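Local coordinates for hydroxyethylthiazole kinase (Pyrococcus horikoshii, PDB 3HPD), which probably catalyses the ATP-dependent phosphorylation of the hydroxyl group of 4-methyl-5-beta-hydroxyethylthiazole, a step in the biosynthesis of thiamine diphosphate, at residues A[9-14]-A[205-210]; A[32-37]-A[197-202]; A[15-20]-A[54-59]; A[3-8]-A[253-258]. All coordinates share one frame; numbering follows the deposited sequence.

Interaction 1 of 4, residues A[9-14]-A[205-210]; sequences KRVRER and VAVTEP
The Arg10 guanidinium meets the loop after helix 193-205 with its edge: Val207 O and Thr208 CB both lie near its plane. NH2 sits so close to Thr208 CB that the exact placing there is doubtful, and its angle to Thr208 OG1 is too poor for a hydrogen bond. The second flat group, on Arg14, turns an edge to Arg10 CA within its own helix and stands obliquely to Val207 CG1.

The polar link is the hydrogen bond from Arg10 NE to Val207 O, 2.9 Å long and nearly straight at the hydrogen (164°). The donor stands above the carbonyl plane, 45° out of it. Arg10 reaches this point because its chain bends at chi3 (-63°), which swings NE toward the loop. Val207 then fits its two methyls against the side of helix 2-14. Val207 CG2 packs on Val11 CG2 at 3.7 Å and on Arg10 CB at 3.9 Å, while Val207 CG1 lies 3.6 Å from Arg14 CD, on the extended part of that chain. An alanine at Arg10 would keep the CB packing but would probably leave Val207 O without this donor and the loop freer to shift.

This surface contact joins helix 2-14 to the short connection that Glu209 ends as the N-cap of helix 210-231. Its chemistry is mixed: two methyls give apolar grip, and a charged donor satisfies a main-chain carbonyl, so the cation is likely to add an electrostatic component to an otherwise weakly polar joint.

Interaction 2 of 4, residues A[32-37]-A[197-202]; sequences NALLAL and VAALTG
Leu34 and Leu200 carry the packing between helices 27-37 and 193-205, each reaching for the other helix's main chain as well as its side chains. Leu34 CD2 lies 3.3 Å from Ala199 O, and its sister methyl CD1 is 4.1 Å from Ala199 CB, so the isobutyl fork rests on Ala199. In the reverse direction Leu200 CD2 approaches Ala33 O at 3.6 Å and Leu37 CD2 at 3.7 Å. Chi1 (-179°) puts Leu37 CG anti to the backbone N, and the CD2 it carries makes that methyl contact. Leu37 CB lies 3.9 Å from Leu200 CD2.

The small residues Ala33 and Ala199 probably help the branched chains come this near, with a segment axis separation of 9.2 Å and a crossing angle of -45°. Within its helix, Thr201 OG1 donates to Val197 O, which also accepts from Thr201 N on the opposite face of its plane.

Further out, Leu246 of helix 235-248 touches both Ala33 and Leu200, while Phe221 of helix 210-231 packs on Leu200. Toward the sheet, Leu34 touches Val18 and Asn20 of strand 17-21. An alanine at Leu34 would probably open a gap beside Ala199 and strip cover from that strand. Asn32 OD1 accepts from Thr191 N of the second subunit. The Leu34 side chain is about 5 Å from that of Met43, a predicted substrate-binding residue. Helices packed on each other and on a largely parallel central sheet are as expected of the ribokinase-like alpha/beta fold.

Interaction 3 of 4, residues A[15-20]-A[54-59]; sequences RPLVHN and IRLADA
Asp58 N donates to Leu17 O in the shortest polar bond between the segments, 2.8 Å long with an angle of 169° at the hydrogen. The same residue grips Leu17 a second time: Leu17 N points at Asp58 OD2 at 2.9 Å, almost straight at 174°, and uses the anti lone pair of that oxygen. Both main-chain polar groups of Leu17 are thus held by one aspartate, which would fix the rotation of its carboxylate. Two residues on, His19 N donates to Ala59 O at 2.9 Å.

These bonds lead into the parallel pairing of strands 17-21 and 59-63. Strand 40-43 flanks 17-21 on its other side, so the beta-alpha-beta connection from 40-43 through helix 50-56 to 59-63 passes over strand 17-21. The contact lies where that helix gives way to the incoming strand, and Lys87 NZ bonds the carbonyls of Ile54 and Ala57 there.

Side chains pack beside these bonds. His19 CB touches Ala57 CB at 3.6 Å, while the methyl Leu17 CD2 lies on a carbonyl oxygen, 3.7 Å from Leu56 O. Chi1 (177°) sets His19 CG anti to the backbone N; the ring it carries has Ile54 CG1 at its edge, in the ring plane and 3.4 Å from His19 ND1. That nitrogen is buried here without a polar partner in the model, whereas NE2 is hydrogen-bonded to Ala44 O. Leu56 packs against Ala98 of the second subunit; Ile54 is buried against Ala78, Ile81 and Leu85 of helix 69-85.

Interaction 4 of 4, residues A[3-8]-A[253-258]; sequences FIIEAL and VIRTYA
Ile254 is met by three residues of helix 2-14, and the way its chain is folded decides which branch meets which. Its CG1 stands anti to the carbonyl carbon, and chi2 (176°) then carries CD1 onward in an extended line. Ile254 CD1 comes 3.6 Å from Leu8 CD2 and, more loosely, 4.3 Å from Ile4 CG2. The shorter branch, Ile254 CG2, faces Ile5 CG1 at 3.7 Å. Ile5 has the same extended form, and the two side chains slide past each other in opposite directions. Leu8 differs: its CG is anti to the backbone N (chi1 -179°), and its chain crosses that of Ile254 obliquely.

The helices run nearly antiparallel, with 153° between the directions of the short segments and a closest axis approach of 10.4 Å. The pair brings together the two ends of the chain: helix 2-14 is the first helix, and 251-257 the last, leading into the outermost strand 260-263 of the mixed sheet. Ile4 also touches Ser216 and Val219 of helix 210-231, and Phe3 sets its ring edge-to-face with Phe178.

Arg255 lies at the margin. Ile5 CD1 approaches its guanidinium at a slant, 4.2 Å from Arg255 NH2, while that same nitrogen forms a salt bridge outside the two segments, with Glu251 OE2 one helical turn earlier.

From the N terminus, interaction 4 opens first: residues 3-8 pair with 253-258, and this widest loop encloses the other three contacts. Interaction 1 comes next on the same helix 2-14 and closes at 205-210, inside interaction 4. Interactions 2 and 3 both lie within interaction 1 and cross each other, since 32-37 falls between 15-20 and 54-59 while its partner 197-202 comes later. Helix 2-14 is thereby tied to the last helix and to the loop at 205-210, strand 17-21 to the strand beginning at 59, and helix 27-37 to helix 193-205. The contacts also touch one another: Arg12 NE reaches Leu37 O, Ala206 packs on Pro16, and Gly202 on Ala59.

Interaction 1 of 4, residues A[9-14]-A[205-210]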
loop_
_atom_site.group_PDB
_atom_site.type_symbol
_atom_site.label_atom_id
_atom_site.label_comp_id
_atom_site.label_asym_id
_atom_site.label_seq_id
_atom_site.Cartn_x
_atom_site.Cartn_y
_atom_site.Cartn_z
ATOM N N LYS A 9 -8.970 18.185 19.863
ATOM C CA LYS A 9 -10.309 18.695 19.621
ATOM C C LYS A 9 -10.310 19.610 18.402
ATOM O O LYS A 9 -11.221 19.541 17.572
ATOM C CB LYS A 9 -10.820 19.445 20.855
ATOM C CG LYS A 9 -11.117 18.535 22.038
ATOM C CD LYS A 9 -11.595 19.322 23.251
ATOM C CE LYS A 9 -11.917 18.394 24.416
ATOM N NZ LYS A 9 -12.338 19.158 25.625
ATOM N N ARG A 10 -9.287 20.455 18.286
ATOM C CA ARG A 10 -9.184 21.371 17.151
ATOM C C ARG A 10 -9.022 20.625 15.828
ATOM O O ARG A 10 -9.599 21.016 14.812
ATOM C CB ARG A 10 -8.012 22.340 17.335
ATOM C CG ARG A 10 -8.262 23.417 18.375
ATOM C CD ARG A 10 -7.351 24.622 18.160
ATOM N NE ARG A 10 -5.940 24.287 18.317
ATOM C CZ ARG A 10 -5.397 23.867 19.455
ATOM N NH1 ARG A 10 -6.147 23.731 20.542
ATOM N NH2 ARG A 10 -4.103 23.582 19.510
ATOM N N VAL A 11 -8.228 19.560 15.840
ATOM C CA VAL A 11 -8.024 18.773 14.627
ATOM C C VAL A 11 -9.355 18.194 14.166
ATOM O O VAL A 11 -9.703 18.264 12.990
ATOM C CB VAL A 11 -7.036 17.605 14.865
ATOM C CG1 VAL A 11 -7.085 16.628 13.691
ATOM C CG2 VAL A 11 -5.630 18.143 15.032
ATOM N N ARG A 12 -10.107 17.635 15.104
ATOM C CA ARG A 12 -11.383 17.027 14.772
ATOM C C ARG A 12 -12.477 18.018 14.392
ATOM O O ARG A 12 -13.356 17.697 13.589
ATOM C CB ARG A 12 -11.822 16.130 15.925
ATOM C CG ARG A 12 -10.878 14.953 16.081
ATOM C CD ARG A 12 -11.194 14.098 17.275
ATOM N NE ARG A 12 -10.400 12.871 17.259
ATOM C CZ ARG A 12 -10.345 12.012 18.268
ATOM N NH1 ARG A 12 -11.034 12.253 19.377
ATOM N NH2 ARG A 12 -9.612 10.912 18.168
ATOM N N GLU A 13 -12.421 19.220 14.952
ATOM C CA GLU A 13 -13.418 20.239 14.632
ATOM C C GLU A 13 -13.124 20.864 13.270
ATOM O O GLU A 13 -14.031 21.079 12.469
ATOM C CB GLU A 13 -13.423 21.344 15.692
ATOM C CG GLU A 13 -13.704 20.866 17.101
ATOM C CD GLU A 13 -13.690 21.999 18.110
ATOM O OE1 GLU A 13 -12.784 22.855 18.032
ATOM O OE2 GLU A 13 -14.578 22.028 18.989
ATOM N N ARG A 14 -11.849 21.140 13.010
ATOM C CA ARG A 14 -11.437 21.766 11.759
ATOM C C ARG A 14 -11.208 20.821 10.580
ATOM O O ARG A 14 -11.259 21.254 9.427
ATOM C CB ARG A 14 -10.173 22.600 11.985
ATOM C CG ARG A 14 -10.343 23.760 12.961
ATOM C CD ARG A 14 -9.124 24.674 12.922
ATOM N NE ARG A 14 -9.222 25.795 13.853
ATOM C CZ ARG A 14 -9.249 25.666 15.175
ATOM N NH1 ARG A 14 -9.189 24.460 15.719
ATOM N NH2 ARG A 14 -9.328 26.739 15.951
ATOM N N VAL A 205 -0.130 20.367 13.319
ATOM C CA VAL A 205 0.543 21.630 13.037
ATOM C C VAL A 205 -0.345 22.591 12.244
ATOM O O VAL A 205 -0.078 23.791 12.177
ATOM C CB VAL A 205 1.896 21.394 12.303
ATOM C CG1 VAL A 205 1.678 21.178 10.817
ATOM C CG2 VAL A 205 2.830 22.561 12.567
ATOM N N ALA A 206 -1.416 22.064 11.659
ATOM C CA ALA A 206 -2.343 22.897 10.906
ATOM C C ALA A 206 -3.231 23.688 11.871
ATOM O O ALA A 206 -3.803 24.713 11.496
ATOM C CB ALA A 206 -3.210 22.029 9.994
ATOM N N VAL A 207 -3.334 23.225 13.115
ATOM C CA VAL A 207 -4.184 23.894 14.096
ATOM C C VAL A 207 -3.497 24.420 15.362
ATOM O O VAL A 207 -4.144 25.043 16.201
ATOM C CB VAL A 207 -5.353 22.975 14.529
ATOM C CG1 VAL A 207 -6.202 22.609 13.318
ATOM C CG2 VAL A 207 -4.816 21.721 15.203
ATOM N N THR A 208 -2.200 24.171 15.506
ATOM C CA THR A 208 -1.467 24.646 16.678
ATOM C C THR A 208 0.022 24.779 16.369
ATOM O O THR A 208 0.517 24.182 15.414
ATOM C CB THR A 208 -1.683 23.703 17.892
ATOM O OG1 THR A 208 -0.850 24.118 18.982
ATOM C CG2 THR A 208 -1.369 22.270 17.526
ATOM N N GLU A 209 0.735 25.571 17.164
ATOM C CA GLU A 209 2.160 25.777 16.924
ATOM C C GLU A 209 2.961 24.474 16.957
ATOM O O GLU A 209 2.611 23.540 17.675
ATOM C CB GLU A 209 2.721 26.797 17.917
ATOM C CG GLU A 209 2.260 28.222 17.612
ATOM C CD GLU A 209 2.652 28.674 16.210
ATOM O OE1 GLU A 209 3.861 28.886 15.962
ATOM O OE2 GLU A 209 1.754 28.809 15.350
ATOM N N PRO A 210 4.045 24.404 16.164
ATOM C CA PRO A 210 4.964 23.269 16.008
ATOM C C PRO A 210 5.369 22.453 17.235
ATOM O O PRO A 210 5.286 21.224 17.212
ATOM C CB PRO A 210 6.167 23.898 15.314
ATOM C CG PRO A 210 5.529 24.909 14.434
ATOM C CD PRO A 210 4.515 25.551 15.363
#

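Interaction 2 of 4, residues A[32-37]-A[197-202]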
loop_
_atom_site.group_PDB
_atom_site.type_symbol
_atom_site.label_atom_id
_atom_site.label_comp_id
_atom_site.label_asym_id
_atom_site.label_seq_id
_atom_site.Cartn_x
_atom_site.Cartn_y
_atom_site.Cartn_z
ATOM N N ASN A 32 -4.871 6.475 6.040
ATOM C CA ASN A 32 -5.858 5.952 6.969
ATOM C C ASN A 32 -5.608 6.404 8.400
ATOM O O ASN A 32 -6.546 6.516 9.188
ATOM C CB ASN A 32 -5.919 4.427 6.892
ATOM C CG ASN A 32 -6.759 3.947 5.729
ATOM O OD1 ASN A 32 -7.771 4.566 5.394
ATOM N ND2 ASN A 32 -6.358 2.839 5.116
ATOM N N ALA A 33 -4.350 6.664 8.742
ATOM C CA ALA A 33 -4.038 7.139 10.084
ATOM C C ALA A 33 -4.635 8.540 10.222
ATOM O O ALA A 33 -5.243 8.872 11.242
ATOM C CB ALA A 33 -2.526 7.172 10.300
ATOM N N LEU A 34 -4.466 9.361 9.188
ATOM C CA LEU A 34 -5.008 10.714 9.207
ATOM C C LEU A 34 -6.533 10.700 9.270
ATOM O O LEU A 34 -7.131 11.463 10.026
ATOM C CB LEU A 34 -4.538 11.498 7.975
ATOM C CG LEU A 34 -3.140 12.111 8.105
ATOM C CD1 LEU A 34 -2.595 12.502 6.739
ATOM C CD2 LEU A 34 -3.214 13.322 9.028
ATOM N N LEU A 35 -7.168 9.836 8.483
ATOM C CA LEU A 35 -8.631 9.762 8.496
ATOM C C LEU A 35 -9.158 9.312 9.863
ATOM O O LEU A 35 -10.151 9.841 10.356
ATOM C CB LEU A 35 -9.135 8.803 7.411
ATOM C CG LEU A 35 -9.047 9.293 5.961
ATOM C CD1 LEU A 35 -9.427 8.149 5.027
ATOM C CD2 LEU A 35 -9.967 10.490 5.744
ATOM N N ALA A 36 -8.491 8.339 10.474
ATOM C CA ALA A 36 -8.919 7.846 11.780
ATOM C C ALA A 36 -8.833 8.950 12.831
ATOM O O ALA A 36 -9.715 9.074 13.684
ATOM C CB ALA A 36 -8.061 6.651 12.202
ATOM N N LEU A 37 -7.773 9.753 12.770
ATOM C CA LEU A 37 -7.585 10.840 13.732
ATOM C C LEU A 37 -8.659 11.916 13.586
ATOM O O LEU A 37 -9.072 12.532 14.571
ATOM C CB LEU A 37 -6.209 11.490 13.549
ATOM C CG LEU A 37 -5.885 12.629 14.524
ATOM C CD1 LEU A 37 -5.565 12.047 15.893
ATOM C CD2 LEU A 37 -4.708 13.442 14.008
ATOM N N VAL A 197 3.394 9.013 12.500
ATOM C CA VAL A 197 3.506 10.141 13.421
ATOM C C VAL A 197 3.775 11.442 12.666
ATOM O O VAL A 197 3.236 12.489 13.017
ATOM C CB VAL A 197 4.625 9.907 14.463
ATOM C CG1 VAL A 197 4.817 11.154 15.311
ATOM C CG2 VAL A 197 4.259 8.731 15.353
ATOM N N ALA A 198 4.607 11.377 11.631
ATOM C CA ALA A 198 4.905 12.570 10.839
ATOM C C ALA A 198 3.633 13.058 10.154
ATOM O O ALA A 198 3.358 14.259 10.112
ATOM C CB ALA A 198 5.978 12.262 9.799
ATOM N N ALA A 199 2.850 12.122 9.620
ATOM C CA ALA A 199 1.602 12.475 8.945
ATOM C C ALA A 199 0.607 13.094 9.925
ATOM O O ALA A 199 -0.052 14.087 9.609
ATOM C CB ALA A 199 0.989 11.238 8.282
ATOM N N LEU A 200 0.499 12.509 11.116
ATOM C CA LEU A 200 -0.418 13.027 12.131
ATOM C C LEU A 200 0.031 14.412 12.584
ATOM O O LEU A 200 -0.794 15.284 12.858
ATOM C CB LEU A 200 -0.469 12.083 13.337
ATOM C CG LEU A 200 -1.023 10.680 13.067
ATOM C CD1 LEU A 200 -0.890 9.834 14.318
ATOM C CD2 LEU A 200 -2.475 10.770 12.628
ATOM N N THR A 201 1.344 14.602 12.672
ATOM C CA THR A 201 1.898 15.889 13.071
ATOM C C THR A 201 1.437 16.944 12.068
ATOM O O THR A 201 1.198 18.097 12.428
ATOM C CB THR A 201 3.438 15.844 13.105
ATOM O OG1 THR A 201 3.862 14.940 14.133
ATOM C CG2 THR A 201 4.013 17.229 13.388
ATOM N N GLY A 202 1.312 16.541 10.808
ATOM C CA GLY A 202 0.854 17.465 9.785
ATOM C C GLY A 202 -0.529 17.995 10.121
ATOM O O GLY A 202 -0.829 19.170 9.888
#

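Interaction 3 of 4, residues A[15-20]-A[54-59]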
loop_
_atom_site.group_PDB
_atom_site.type_symbol
_atom_site.label_atom_id
_atom_site.label_comp_id
_atom_site.label_asym_id
_atom_site.label_seq_id
_atom_site.Cartn_x
_atom_site.Cartn_y
_atom_site.Cartn_z
ATOM N N ARG A 15 -10.952 19.545 10.863
ATOM C CA ARG A 15 -10.718 18.554 9.810
ATOM C C ARG A 15 -9.747 19.099 8.753
ATOM O O ARG A 15 -10.099 19.229 7.582
ATOM C CB ARG A 15 -12.045 18.182 9.136
ATOM C CG ARG A 15 -13.142 17.670 10.078
ATOM C CD ARG A 15 -13.202 16.148 10.121
ATOM N NE ARG A 15 -12.604 15.585 11.328
ATOM C CZ ARG A 15 -13.290 15.206 12.398
ATOM N NH1 ARG A 15 -14.612 15.326 12.424
ATOM N NH2 ARG A 15 -12.651 14.705 13.444
ATOM N N PRO A 16 -8.505 19.410 9.150
ATOM C CA PRO A 16 -7.523 19.943 8.200
ATOM C C PRO A 16 -7.155 18.988 7.060
ATOM O O PRO A 16 -7.177 17.766 7.224
ATOM C CB PRO A 16 -6.325 20.257 9.092
ATOM C CG PRO A 16 -6.406 19.173 10.128
ATOM C CD PRO A 16 -7.882 19.146 10.460
ATOM N N LEU A 17 -6.829 19.562 5.904
ATOM C CA LEU A 17 -6.419 18.780 4.740
ATOM C C LEU A 17 -4.895 18.736 4.792
ATOM O O LEU A 17 -4.239 19.775 4.759
ATOM C CB LEU A 17 -6.882 19.455 3.440
ATOM C CG LEU A 17 -6.423 18.808 2.125
ATOM C CD1 LEU A 17 -6.894 17.360 2.064
ATOM C CD2 LEU A 17 -6.973 19.591 0.942
ATOM N N VAL A 18 -4.334 17.535 4.884
ATOM C CA VAL A 18 -2.888 17.387 4.970
ATOM C C VAL A 18 -2.330 16.778 3.695
ATOM O O VAL A 18 -2.597 15.620 3.374
ATOM C CB VAL A 18 -2.501 16.506 6.185
ATOM C CG1 VAL A 18 -0.984 16.407 6.301
ATOM C CG2 VAL A 18 -3.098 17.094 7.458
ATOM N N HIS A 19 -1.563 17.581 2.966
ATOM C CA HIS A 19 -0.955 17.157 1.713
ATOM C C HIS A 19 0.309 16.345 1.971
ATOM O O HIS A 19 1.252 16.836 2.592
ATOM C CB HIS A 19 -0.615 18.391 0.871
ATOM C CG HIS A 19 0.074 18.078 -0.419
ATOM N ND1 HIS A 19 0.683 19.045 -1.189
ATOM C CD2 HIS A 19 0.253 16.906 -1.076
ATOM C CE1 HIS A 19 1.209 18.484 -2.263
ATOM N NE2 HIS A 19 0.962 17.186 -2.219
ATOM N N ASN A 20 0.328 15.105 1.487
ATOM C CA ASN A 20 1.484 14.232 1.666
ATOM C C ASN A 20 2.213 13.935 0.361
ATOM O O ASN A 20 1.597 13.536 -0.630
ATOM C CB ASN A 20 1.066 12.880 2.274
ATOM C CG ASN A 20 0.546 12.999 3.691
ATOM O OD1 ASN A 20 1.191 12.551 4.643
ATOM N ND2 ASN A 20 -0.630 13.596 3.841
ATOM N N ILE A 54 -1.068 22.415 -2.837
ATOM C CA ILE A 54 -0.526 23.009 -1.616
ATOM C C ILE A 54 -1.359 24.225 -1.204
ATOM O O ILE A 54 -1.458 24.555 -0.022
ATOM C CB ILE A 54 0.954 23.406 -1.806
ATOM C CG1 ILE A 54 1.782 22.146 -2.090
ATOM C CG2 ILE A 54 1.487 24.095 -0.547
ATOM C CD1 ILE A 54 3.234 22.415 -2.406
ATOM N N ARG A 55 -1.964 24.881 -2.188
ATOM C CA ARG A 55 -2.820 26.038 -1.930
ATOM C C ARG A 55 -4.073 25.547 -1.217
ATOM O O ARG A 55 -4.616 26.207 -0.328
ATOM C CB ARG A 55 -3.237 26.693 -3.245
ATOM C CG ARG A 55 -2.185 27.565 -3.902
ATOM C CD ARG A 55 -2.710 28.081 -5.233
ATOM N NE ARG A 55 -1.886 29.150 -5.795
ATOM C CZ ARG A 55 -2.239 29.873 -6.852
ATOM N NH1 ARG A 55 -3.398 29.639 -7.457
ATOM N NH2 ARG A 55 -1.443 30.836 -7.300
ATOM N N LEU A 56 -4.525 24.374 -1.637
ATOM C CA LEU A 56 -5.719 23.744 -1.097
ATOM C C LEU A 56 -5.485 23.204 0.314
ATOM O O LEU A 56 -6.368 23.275 1.170
ATOM C CB LEU A 56 -6.132 22.602 -2.029
ATOM C CG LEU A 56 -7.588 22.411 -2.445
ATOM C CD1 LEU A 56 -8.211 23.740 -2.813
ATOM C CD2 LEU A 56 -7.638 21.445 -3.625
ATOM N N ALA A 57 -4.283 22.685 0.544
ATOM C CA ALA A 57 -3.904 22.087 1.825
ATOM C C ALA A 57 -3.683 23.049 2.983
ATOM O O ALA A 57 -3.487 24.247 2.792
ATOM C CB ALA A 57 -2.654 21.231 1.635
ATOM N N ASP A 58 -3.707 22.496 4.193
ATOM C CA ASP A 58 -3.493 23.269 5.407
ATOM C C ASP A 58 -2.113 22.972 5.981
ATOM O O ASP A 58 -1.619 23.684 6.856
ATOM C CB ASP A 58 -4.581 22.938 6.430
ATOM C CG ASP A 58 -5.961 23.325 5.945
ATOM O OD1 ASP A 58 -6.148 24.516 5.618
ATOM O OD2 ASP A 58 -6.851 22.447 5.880
ATOM N N ALA A 59 -1.491 21.915 5.472
ATOM C CA ALA A 59 -0.162 21.521 5.910
ATOM C C ALA A 59 0.420 20.565 4.880
ATOM O O ALA A 59 -0.319 19.917 4.135
ATOM C CB ALA A 59 -0.231 20.849 7.276
#

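Interaction 4 of 4, residues A[3-8]-A[253-258]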
loop_
_atom_site.group_PDB
_atom_site.type_symbol
_atom_site.label_atom_id
_atom_site.label_comp_id
_atom_site.label_asym_id
_atom_site.label_seq_id
_atom_site.Cartn_x
_atom_site.Cartn_y
_atom_site.Cartn_z
ATOM N N PHE A 3 -2.914 21.305 26.577
ATOM C CA PHE A 3 -2.838 21.722 25.178
ATOM C C PHE A 3 -2.967 20.557 24.204
ATOM O O PHE A 3 -3.260 20.759 23.024
ATOM C CB PHE A 3 -1.545 22.510 24.904
ATOM C CG PHE A 3 -0.282 21.686 24.967
ATOM C CD1 PHE A 3 0.024 20.767 23.965
ATOM C CD2 PHE A 3 0.623 21.863 26.008
ATOM C CE1 PHE A 3 1.209 20.034 24.005
ATOM C CE2 PHE A 3 1.811 21.135 26.058
ATOM C CZ PHE A 3 2.106 20.220 25.049
ATOM N N ILE A 4 -2.752 19.341 24.701
ATOM C CA ILE A 4 -2.854 18.146 23.865
ATOM C C ILE A 4 -4.322 17.821 23.620
ATOM O O ILE A 4 -4.728 17.535 22.492
ATOM C CB ILE A 4 -2.185 16.926 24.538
ATOM C CG1 ILE A 4 -0.701 17.212 24.774
ATOM C CG2 ILE A 4 -2.354 15.689 23.660
ATOM C CD1 ILE A 4 0.033 16.103 25.497
ATOM N N ILE A 5 -5.114 17.861 24.687
ATOM C CA ILE A 5 -6.543 17.589 24.593
ATOM C C ILE A 5 -7.189 18.631 23.687
ATOM O O ILE A 5 -8.023 18.309 22.842
ATOM C CB ILE A 5 -7.208 17.635 25.992
ATOM C CG1 ILE A 5 -6.782 16.407 26.803
ATOM C CG2 ILE A 5 -8.724 17.704 25.855
ATOM C CD1 ILE A 5 -7.259 16.416 28.248
ATOM N N GLU A 6 -6.786 19.884 23.855
ATOM C CA GLU A 6 -7.337 20.957 23.044
ATOM C C GLU A 6 -6.910 20.866 21.582
ATOM O O GLU A 6 -7.692 21.176 20.684
ATOM C CB GLU A 6 -6.946 22.312 23.634
ATOM C CG GLU A 6 -7.633 22.601 24.967
ATOM C CD GLU A 6 -9.144 22.432 24.888
ATOM O OE1 GLU A 6 -9.772 23.084 24.026
ATOM O OE2 GLU A 6 -9.705 21.649 25.684
ATOM N N ALA A 7 -5.674 20.438 21.339
ATOM C CA ALA A 7 -5.186 20.305 19.967
ATOM C C ALA A 7 -5.977 19.218 19.231
ATOM O O ALA A 7 -6.372 19.394 18.073
ATOM C CB ALA A 7 -3.698 19.963 19.965
ATOM N N LEU A 8 -6.200 18.095 19.908
ATOM C CA LEU A 8 -6.942 16.987 19.319
ATOM C C LEU A 8 -8.341 17.451 18.951
ATOM O O LEU A 8 -8.841 17.151 17.868
ATOM C CB LEU A 8 -7.035 15.817 20.301
ATOM C CG LEU A 8 -7.783 14.578 19.792
ATOM C CD1 LEU A 8 -7.081 14.026 18.562
ATOM C CD2 LEU A 8 -7.842 13.525 20.887
ATOM N N VAL A 253 -9.311 9.364 27.747
ATOM C CA VAL A 253 -8.181 8.472 27.497
ATOM C C VAL A 253 -6.859 9.220 27.634
ATOM O O VAL A 253 -5.910 8.712 28.228
ATOM C CB VAL A 253 -8.276 7.835 26.092
ATOM C CG1 VAL A 253 -7.106 6.878 25.868
ATOM C CG2 VAL A 253 -9.596 7.097 25.955
ATOM N N ILE A 254 -6.797 10.434 27.098
ATOM C CA ILE A 254 -5.579 11.232 27.191
ATOM C C ILE A 254 -5.293 11.558 28.657
ATOM O O ILE A 254 -4.161 11.451 29.120
ATOM C CB ILE A 254 -5.711 12.543 26.389
ATOM C CG1 ILE A 254 -5.772 12.223 24.893
ATOM C CG2 ILE A 254 -4.542 13.473 26.695
ATOM C CD1 ILE A 254 -6.003 13.429 24.008
ATOM N N ARG A 255 -6.337 11.943 29.384
ATOM C CA ARG A 255 -6.204 12.284 30.797
ATOM C C ARG A 255 -5.665 11.120 31.624
ATOM O O ARG A 255 -4.823 11.308 32.503
ATOM C CB ARG A 255 -7.563 12.719 31.353
ATOM C CG ARG A 255 -7.667 12.698 32.868
ATOM C CD ARG A 255 -8.962 13.357 33.306
ATOM N NE ARG A 255 -9.047 14.702 32.750
ATOM C CZ ARG A 255 -10.018 15.127 31.950
ATOM N NH1 ARG A 255 -11.009 14.315 31.607
ATOM N NH2 ARG A 255 -9.983 16.365 31.477
ATOM N N THR A 256 -6.153 9.920 31.332
ATOM C CA THR A 256 -5.749 8.729 32.064
ATOM C C THR A 256 -4.485 8.014 31.574
ATOM O O THR A 256 -3.836 7.319 32.356
ATOM C CB THR A 256 -6.904 7.703 32.110
ATOM O OG1 THR A 256 -7.377 7.450 30.782
ATOM C CG2 THR A 256 -8.057 8.235 32.952
ATOM N N TYR A 257 -4.126 8.184 30.302
ATOM C CA TYR A 257 -2.945 7.509 29.757
ATOM C C TYR A 257 -1.722 8.361 29.428
ATOM O O TYR A 257 -0.610 7.840 29.362
ATOM C CB TYR A 257 -3.307 6.725 28.490
ATOM C CG TYR A 257 -3.935 5.373 28.733
ATOM C CD1 TYR A 257 -5.284 5.256 29.060
ATOM C CD2 TYR A 257 -3.178 4.205 28.624
ATOM C CE1 TYR A 257 -5.868 4.009 29.269
ATOM C CE2 TYR A 257 -3.753 2.950 28.834
ATOM C CZ TYR A 257 -5.098 2.862 29.154
ATOM O OH TYR A 257 -5.673 1.627 29.345
ATOM N N ALA A 258 -1.914 9.656 29.211
ATOM C CA ALA A 258 -0.796 10.522 28.851
ATOM C C ALA A 258 0.380 10.502 29.824
ATOM O O ALA A 258 0.208 10.620 31.038
ATOM C CB ALA A 258 -1.291 11.962 28.661
#